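Long-range contact in periplasmic binding protein/LacI transcriptional regulator (Brachyspira murdochii, PDB 4KQC), which probably binds a carbohydrate or similar small solute as the substrate-binding protein of an ABC transporter: residues L106-V120 against S292-D304. Sequence-based numbering, arbitrary orientation.
Sequences LATASTDNRAAAAIV and SVSNIDTGAKWYD
Ile-296 N donates to Thr-108 O at 2.9 Å, Ser-110 N to Ile-296 O, and Thr-298 N to Ser-110 O. The first two bonds pair strand 105-110 with strand 296-297 in parallel, and the Thr-298 bond carries the ladder just past the strand. Just before the paired residues, the side chain of Asn-295 does the work of a backbone carbonyl. Its CG lies beside its own backbone N (chi1 -67°), and OD1 accepts from Thr-108 N at 2.9 Å in a bent bond. A water also donates to this OD1 and contacts Thr-108 OG1. Val-293 CG2 packs on Ala-107 CB at 3.7 Å and on Leu-106 CB.

Strand 296-297 is the edge strand of one parallel sheet, next to 105-110. Both segments then cross into the second lobe, as helix 113-133 and edge strand 301-303. They are thus two of the hinge crossings of a periplasmic binding protein of the LacI type. In the hinge, a water links Thr-111 OG1, Thr-298 OG1 and Gly-299 O. Thr-111 OG1 is also bonded to Gln-271, and its methyl CG2 lies 3.6 Å from Gly-299 O. Asp-297 OD1 accepts from Gly-299 N, forming an Asx turn. The Asp-297 carboxylate lies against Asp-112 CB, with the two carboxylate planes 51° apart. Their OD2 atoms are 4.1 Å apart; the helix end and the Asx-turn N-H probably offset part of the repulsion. Asp-112 is the N-cap of the helix and takes Ala-115 N on OD1.

Beyond the hinge, Ala-116 CB meets Ala-300 CB at 3.5 Å. Ile-119 CG2 touches Trp-302 CB, while Val-120 CG2 sits at the edge of the indole. Trp-302 NE1 donates to Asp-304 OD2, and Lys-123 makes a cation-pi contact with the ring.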
loop_
_atom_site.group_PDB
_atom_site.type_symbol
_atom_site.label_atom_id
_atom_site.label_comp_id
_atom_site.label_asym_id
_atom_site.label_seq_id
_atom_site.Cartn_x
_atom_site.Cartn_y
_atom_site.Cartn_z
ATOM N N LEU A 106 3.981 15.166 14.464
ATOM C CA LEU A 106 5.311 15.030 15.004
ATOM C C LEU A 106 6.199 13.979 14.339
ATOM O O LEU A 106 7.435 14.157 14.258
ATOM C CB LEU A 106 5.226 14.763 16.505
ATOM C CG LEU A 106 4.703 15.871 17.410
ATOM C CD1 LEU A 106 4.420 15.325 18.800
ATOM C CD2 LEU A 106 5.738 16.960 17.529
ATOM N N ALA A 107 5.573 12.881 13.951
ATOM C CA ALA A 107 6.210 11.712 13.406
ATOM C C ALA A 107 5.128 10.795 12.879
ATOM O O ALA A 107 3.948 10.919 13.273
ATOM C CB ALA A 107 7.039 11.023 14.453
ATOM N N THR A 108 5.543 9.887 11.989
ATOM C CA THR A 108 4.655 8.899 11.369
ATOM C C THR A 108 5.372 7.558 11.374
ATOM O O THR A 108 6.607 7.484 11.168
ATOM C CB THR A 108 4.329 9.329 9.937
ATOM O OG1 THR A 108 3.605 10.574 9.985
ATOM C CG2 THR A 108 3.538 8.353 9.190
ATOM N N ALA A 109 4.617 6.507 11.650
ATOM C CA ALA A 109 5.103 5.127 11.443
ATOM C C ALA A 109 4.422 4.507 10.209
ATOM O O ALA A 109 3.211 4.340 10.203
ATOM C CB ALA A 109 4.825 4.299 12.652
ATOM N N SER A 110 5.198 4.122 9.200
ATOM C CA SER A 110 4.620 3.629 7.969
ATOM C C SER A 110 5.583 2.896 7.122
ATOM O O SER A 110 6.783 3.020 7.318
ATOM C CB SER A 110 4.137 4.796 7.109
ATOM O OG SER A 110 5.170 5.624 6.681
ATOM N N THR A 111 5.038 2.177 6.143
ATOM C CA THR A 111 5.815 1.613 5.071
ATOM C C THR A 111 6.376 2.796 4.269
ATOM O O THR A 111 5.677 3.796 4.043
ATOM C CB THR A 111 4.873 0.795 4.216
ATOM O OG1 THR A 111 4.271 -0.230 5.044
ATOM C CG2 THR A 111 5.642 0.221 2.984
ATOM N N ASP A 112 7.581 2.695 3.757
ATOM C CA ASP A 112 8.045 3.626 2.719
ATOM C C ASP A 112 7.536 3.132 1.322
ATOM O O ASP A 112 8.042 2.153 0.747
ATOM C CB ASP A 112 9.568 3.693 2.801
ATOM C CG ASP A 112 10.215 4.571 1.744
ATOM O OD1 ASP A 112 9.637 4.824 0.696
ATOM O OD2 ASP A 112 11.407 4.907 1.951
ATOM N N ASN A 113 6.460 3.731 0.855
ATOM C CA ASN A 113 5.834 3.337 -0.405
ATOM C C ASN A 113 6.781 3.267 -1.591
ATOM O O ASN A 113 6.733 2.318 -2.358
ATOM C CB ASN A 113 4.673 4.253 -0.732
ATOM C CG ASN A 113 3.456 3.928 0.083
ATOM O OD1 ASN A 113 3.102 2.738 0.287
ATOM N ND2 ASN A 113 2.784 4.953 0.532
ATOM N N ARG A 114 7.619 4.288 -1.738
ATOM C CA ARG A 114 8.507 4.348 -2.873
ATOM C C ARG A 114 9.532 3.192 -2.861
ATOM O O ARG A 114 9.746 2.517 -3.880
ATOM C CB ARG A 114 9.231 5.690 -2.977
ATOM C CG ARG A 114 8.286 6.790 -3.426
ATOM C CD ARG A 114 8.893 8.165 -3.185
ATOM N NE ARG A 114 8.038 9.206 -3.779
ATOM C CZ ARG A 114 6.889 9.650 -3.235
ATOM N NH1 ARG A 114 6.450 9.236 -2.040
ATOM N NH2 ARG A 114 6.195 10.556 -3.898
ATOM N N ALA A 115 10.055 2.900 -1.663
ATOM C CA ALA A 115 10.981 1.793 -1.488
ATOM C C ALA A 115 10.356 0.454 -1.699
ATOM O O ALA A 115 10.976 -0.402 -2.295
ATOM C CB ALA A 115 11.545 1.852 -0.087
ATOM N N ALA A 116 9.122 0.271 -1.267
ATOM C CA ALA A 116 8.441 -0.995 -1.448
ATOM C C ALA A 116 8.191 -1.226 -2.941
ATOM O O ALA A 116 8.354 -2.329 -3.477
ATOM C CB ALA A 116 7.170 -0.983 -0.690
ATOM N N ALA A 117 7.768 -0.166 -3.622
ATOM C CA ALA A 117 7.501 -0.241 -5.045
ATOM C C ALA A 117 8.756 -0.486 -5.875
ATOM O O ALA A 117 8.686 -1.098 -6.941
ATOM C CB ALA A 117 6.777 1.037 -5.486
ATOM N N ALA A 118 9.878 0.024 -5.403
ATOM C CA ALA A 118 11.155 -0.232 -6.015
ATOM C C ALA A 118 11.514 -1.691 -5.938
ATOM O O ALA A 118 12.190 -2.171 -6.845
ATOM C CB ALA A 118 12.231 0.648 -5.424
ATOM N N ILE A 119 11.105 -2.419 -4.889
ATOM C CA ILE A 119 11.380 -3.860 -4.809
ATOM C C ILE A 119 10.665 -4.512 -6.004
ATOM O O ILE A 119 11.215 -5.380 -6.695
ATOM C CB ILE A 119 10.882 -4.497 -3.478
ATOM C CG1 ILE A 119 11.607 -3.903 -2.259
ATOM C CG2 ILE A 119 10.936 -6.016 -3.598
ATOM C CD1 ILE A 119 10.958 -4.252 -0.944
ATOM N N VAL A 120 9.427 -4.079 -6.257
ATOM C CA VAL A 120 8.657 -4.692 -7.317
ATOM C C VAL A 120 9.363 -4.371 -8.654
ATOM O O VAL A 120 9.449 -5.226 -9.510
ATOM C CB VAL A 120 7.168 -4.225 -7.308
ATOM C CG1 VAL A 120 6.386 -4.892 -8.437
ATOM C CG2 VAL A 120 6.508 -4.605 -5.975
ATOM N N SER A 292 11.424 13.296 22.421
ATOM C CA SER A 292 11.594 13.544 21.002
ATOM C C SER A 292 11.275 12.291 20.211
ATOM O O SER A 292 11.616 11.172 20.625
ATOM C CB SER A 292 13.012 13.995 20.692
ATOM O OG SER A 292 13.934 13.068 21.198
ATOM N N VAL A 293 10.583 12.479 19.088
ATOM C CA VAL A 293 10.260 11.371 18.202
ATOM C C VAL A 293 10.628 11.672 16.757
ATOM O O VAL A 293 10.746 12.830 16.347
ATOM C CB VAL A 293 8.734 11.025 18.280
ATOM C CG1 VAL A 293 8.343 10.494 19.667
ATOM C CG2 VAL A 293 7.841 12.191 17.898
ATOM N N SER A 294 10.778 10.604 15.974
ATOM C CA SER A 294 11.125 10.690 14.562
ATOM C C SER A 294 10.356 9.682 13.758
ATOM O O SER A 294 9.865 8.684 14.280
ATOM C CB SER A 294 12.632 10.367 14.432
ATOM O OG SER A 294 13.424 11.458 14.930
ATOM N N ASN A 295 10.198 9.969 12.467
ATOM C CA ASN A 295 9.537 9.028 11.578
ATOM C C ASN A 295 10.150 7.650 11.661
ATOM O O ASN A 295 11.389 7.490 11.798
ATOM C CB ASN A 295 9.644 9.496 10.165
ATOM C CG ASN A 295 8.876 10.744 9.913
ATOM O OD1 ASN A 295 7.823 11.018 10.545
ATOM N ND2 ASN A 295 9.341 11.508 8.927
ATOM N N ILE A 296 9.304 6.638 11.564
ATOM C CA ILE A 296 9.746 5.260 11.594
ATOM C C ILE A 296 9.327 4.572 10.311
ATOM O O ILE A 296 8.154 4.625 9.903
ATOM C CB ILE A 296 9.159 4.548 12.795
ATOM C CG1 ILE A 296 9.669 5.233 14.081
ATOM C CG2 ILE A 296 9.500 3.097 12.711
ATOM C CD1 ILE A 296 9.177 4.615 15.310
ATOM N N ASP A 297 10.279 3.897 9.661
ATOM C CA ASP A 297 10.012 3.149 8.427
ATOM C C ASP A 297 9.825 1.707 8.822
ATOM O O ASP A 297 10.785 1.053 9.290
ATOM C CB ASP A 297 11.233 3.328 7.522
ATOM C CG ASP A 297 11.129 2.587 6.199
ATOM O OD1 ASP A 297 10.147 1.828 5.967
ATOM O OD2 ASP A 297 12.123 2.735 5.395
ATOM N N THR A 298 8.631 1.157 8.636
ATOM C CA THR A 298 8.371 -0.220 8.998
ATOM C C THR A 298 8.678 -1.219 7.856
ATOM O O THR A 298 8.571 -2.438 8.048
ATOM C CB THR A 298 6.937 -0.374 9.549
ATOM O OG1 THR A 298 6.013 0.163 8.615
ATOM C CG2 THR A 298 6.773 0.397 10.890
ATOM N N GLY A 299 8.999 -0.719 6.673
ATOM C CA GLY A 299 9.494 -1.566 5.602
ATOM C C GLY A 299 8.518 -2.417 4.853
ATOM O O GLY A 299 7.319 -2.260 5.045
ATOM N N ALA A 300 9.013 -3.241 3.944
ATOM C CA ALA A 300 8.188 -4.080 3.133
ATOM C C ALA A 300 9.011 -5.260 2.677
ATOM O O ALA A 300 10.226 -5.166 2.704
ATOM C CB ALA A 300 7.645 -3.286 1.956
ATOM N N LYS A 301 8.344 -6.375 2.360
ATOM C CA LYS A 301 9.033 -7.608 2.009
ATOM C C LYS A 301 8.359 -8.229 0.788
ATOM O O LYS A 301 7.103 -8.186 0.666
ATOM C CB LYS A 301 8.972 -8.631 3.133
ATOM C CG LYS A 301 9.842 -8.355 4.348
ATOM C CD LYS A 301 9.784 -9.594 5.239
ATOM C CE LYS A 301 10.683 -9.523 6.452
ATOM N NZ LYS A 301 12.028 -9.060 6.067
ATOM N N TRP A 302 9.202 -8.755 -0.106
ATOM C CA TRP A 302 8.699 -9.513 -1.250
ATOM C C TRP A 302 8.193 -10.857 -0.768
ATOM O O TRP A 302 8.862 -11.537 0.024
ATOM C CB TRP A 302 9.848 -9.735 -2.250
ATOM C CG TRP A 302 9.510 -10.562 -3.423
ATOM C CD1 TRP A 302 9.829 -11.859 -3.638
ATOM C CD2 TRP A 302 8.743 -10.129 -4.570
ATOM N NE1 TRP A 302 9.359 -12.256 -4.875
ATOM C CE2 TRP A 302 8.660 -11.231 -5.453
ATOM C CE3 TRP A 302 8.126 -8.926 -4.932
ATOM C CZ2 TRP A 302 8.033 -11.148 -6.704
ATOM C CZ3 TRP A 302 7.478 -8.870 -6.140
ATOM C CH2 TRP A 302 7.430 -9.971 -7.009
ATOM N N TYR A 303 7.092 -11.289 -1.342
ATOM C CA TYR A 303 6.556 -12.638 -1.125
ATOM C C TYR A 303 6.077 -13.222 -2.459
ATOM O O TYR A 303 5.649 -12.482 -3.391
ATOM C CB TYR A 303 5.549 -12.685 -0.030
ATOM C CG TYR A 303 4.174 -12.173 -0.392
ATOM C CD1 TYR A 303 3.912 -10.819 -0.335
ATOM C CD2 TYR A 303 3.160 -13.049 -0.722
ATOM C CE1 TYR A 303 2.681 -10.362 -0.598
ATOM C CE2 TYR A 303 1.892 -12.577 -1.023
ATOM C CZ TYR A 303 1.687 -11.237 -0.975
ATOM O OH TYR A 303 0.421 -10.807 -1.293
ATOM N N ASP A 304 6.179 -14.549 -2.536
ATOM C CA ASP A 304 5.886 -15.273 -3.747
ATOM C C ASP A 304 5.586 -16.710 -3.352
ATOM O O ASP A 304 5.491 -17.010 -2.173
ATOM C CB ASP A 304 7.001 -15.078 -4.792
ATOM C CG ASP A 304 8.352 -15.679 -4.376
ATOM O OD1 ASP A 304 8.389 -16.471 -3.417
ATOM O OD2 ASP A 304 9.370 -15.279 -5.000
HETATM O O HOH W 1 9.055 15.754 15.816
HETATM O O HOH W 2 5.659 12.501 9.867
HETATM O O HOH W 3 5.401 -1.859 6.822
#